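Long-range contact in TfuB1 (Thermobifida fusca, PDB 6JX3), which binds the leader peptide of a lasso peptide precursor through a PqqD-like domain, probably presenting it for processing in lasso peptide biosynthesis: residues A[65-69]-A[80-84]. Numbering follows the deposited sequence.
Sequences VAQFL and AERDI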
loop_
_atom_site.group_PDB
_atom_site.type_symbol
_atom_site.label_atom_id
_atom_site.label_comp_id
_atom_site.label_asym_id
_atom_site.label_seq_id
_atom_site.Cartn_x
_atom_site.Cartn_y
_atom_site.Cartn_z
ATOM N N VAL A 65 -8.166 -4.107 -8.779
ATOM C CA VAL A 65 -8.073 -2.916 -7.949
ATOM C C VAL A 65 -8.216 -1.671 -8.804
ATOM O O VAL A 65 -8.837 -0.690 -8.387
ATOM C CB VAL A 65 -6.761 -2.914 -7.149
ATOM C CG1 VAL A 65 -6.665 -1.646 -6.274
ATOM C CG2 VAL A 65 -6.679 -4.176 -6.307
ATOM N N ALA A 66 -7.657 -1.688 -10.018
ATOM C CA ALA A 66 -7.837 -0.543 -10.903
ATOM C C ALA A 66 -9.312 -0.335 -11.218
ATOM O O ALA A 66 -9.804 0.799 -11.210
ATOM C CB ALA A 66 -7.032 -0.730 -12.192
ATOM N N GLN A 67 -10.033 -1.429 -11.478
ATOM C CA GLN A 67 -11.464 -1.333 -11.761
ATOM C C GLN A 67 -12.209 -0.761 -10.570
ATOM O O GLN A 67 -13.097 0.087 -10.723
ATOM C CB GLN A 67 -12.014 -2.713 -12.119
ATOM C CG GLN A 67 -13.465 -2.714 -12.606
ATOM C CD GLN A 67 -13.714 -1.721 -13.725
ATOM O OE1 GLN A 67 -12.945 -1.639 -14.686
ATOM N NE2 GLN A 67 -14.789 -0.946 -13.601
ATOM N N PHE A 68 -11.855 -1.214 -9.371
ATOM C CA PHE A 68 -12.458 -0.667 -8.164
ATOM C C PHE A 68 -12.181 0.825 -8.052
ATOM O O PHE A 68 -13.102 1.626 -7.847
ATOM C CB PHE A 68 -11.925 -1.408 -6.940
ATOM C CG PHE A 68 -12.143 -0.674 -5.657
ATOM C CD1 PHE A 68 -13.362 -0.722 -5.012
ATOM C CD2 PHE A 68 -11.127 0.073 -5.106
ATOM C CE1 PHE A 68 -13.557 -0.035 -3.835
ATOM C CE2 PHE A 68 -11.321 0.768 -3.947
ATOM C CZ PHE A 68 -12.534 0.714 -3.308
ATOM N N LEU A 69 -10.914 1.223 -8.211
ATOM C CA LEU A 69 -10.581 2.633 -8.034
ATOM C C LEU A 69 -11.358 3.509 -9.007
ATOM O O LEU A 69 -11.862 4.564 -8.620
ATOM C CB LEU A 69 -9.077 2.856 -8.200
ATOM C CG LEU A 69 -8.190 2.304 -7.083
ATOM C CD1 LEU A 69 -6.753 2.592 -7.421
ATOM C CD2 LEU A 69 -8.554 2.944 -5.738
ATOM N N ALA A 80 -5.124 4.857 -12.666
ATOM C CA ALA A 80 -5.238 3.891 -11.580
ATOM C C ALA A 80 -4.247 2.757 -11.758
ATOM O O ALA A 80 -3.571 2.367 -10.801
ATOM C CB ALA A 80 -6.658 3.335 -11.503
ATOM N N GLU A 81 -4.134 2.224 -12.981
ATOM C CA GLU A 81 -3.174 1.149 -13.210
ATOM C C GLU A 81 -1.747 1.610 -12.943
ATOM O O GLU A 81 -0.956 0.869 -12.354
ATOM C CB GLU A 81 -3.290 0.616 -14.635
ATOM C CG GLU A 81 -4.621 -0.043 -14.920
ATOM C CD GLU A 81 -4.611 -0.825 -16.204
ATOM O OE1 GLU A 81 -3.553 -1.393 -16.521
ATOM O OE2 GLU A 81 -5.662 -0.881 -16.870
ATOM N N ARG A 82 -1.391 2.816 -13.388
ATOM C CA ARG A 82 -0.033 3.298 -13.147
ATOM C C ARG A 82 0.211 3.529 -11.673
ATOM O O ARG A 82 1.295 3.227 -11.166
ATOM C CB ARG A 82 0.223 4.595 -13.897
ATOM C CG ARG A 82 0.128 4.528 -15.370
ATOM C CD ARG A 82 1.087 5.569 -15.885
ATOM N NE ARG A 82 0.427 6.871 -15.902
ATOM C CZ ARG A 82 -0.512 7.220 -16.773
ATOM N NH1 ARG A 82 -1.071 8.423 -16.708
ATOM N NH2 ARG A 82 -0.852 6.384 -17.739
ATOM N N ASP A 83 -0.780 4.085 -10.975
ATOM C CA ASP A 83 -0.599 4.374 -9.561
ATOM C C ASP A 83 -0.475 3.094 -8.749
ATOM O O ASP A 83 0.307 3.034 -7.790
ATOM C CB ASP A 83 -1.760 5.216 -9.045
ATOM C CG ASP A 83 -1.687 6.660 -9.498
ATOM O OD1 ASP A 83 -2.651 7.403 -9.206
ATOM O OD2 ASP A 83 -0.691 7.045 -10.154
ATOM N N ILE A 84 -1.281 2.082 -9.075
ATOM C CA ILE A 84 -1.169 0.807 -8.371
ATOM C C ILE A 84 0.205 0.210 -8.599
ATOM O O ILE A 84 0.853 -0.282 -7.668
ATOM C CB ILE A 84 -2.271 -0.156 -8.834
ATOM C CG1 ILE A 84 -3.623 0.327 -8.325
ATOM C CG2 ILE A 84 -1.975 -1.584 -8.366
ATOM C CD1 ILE A 84 -4.781 -0.305 -9.107
#
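Two helical turns, 65-69 and 80-84, cross with their N-to-C directions 124° apart and their axes 9.1 Å from each other. Each holds one backbone hydrogen bond, Leu69 N to Val65 O and Ile84 N to Ala80 O, and none joins them. The two backbones come closest at Ala66 and Ala80, CA to CA 5.2 Å and CB to CB 4.1 Å; a methyl group on each side is small enough to permit so short a spacing. Ala80 CB also lies 4.1 Å from Leu69 CB. This is the corner between the last two helices, 62-72 and 77-93, of the PqqD-like RRE fold, in which three helices follow a three-stranded antiparallel sheet. Ile84, whose long apolar chain suits this buried site, brings CD1 to 3.3 Å from Ala66 N, 3.7 Å from Val65 CG1 and 3.9 Å from CD1 of Leu69, whose branched end reaches across to it. Val65, set sideways, also packs on Ile52 of helix 47-57, so the branched residue ties three helices together. At the exposed edge, Glu81 lays its aliphatic CG 3.7 Å from Ala66 CB, while its carboxylate forms a salt bridge with Arg77.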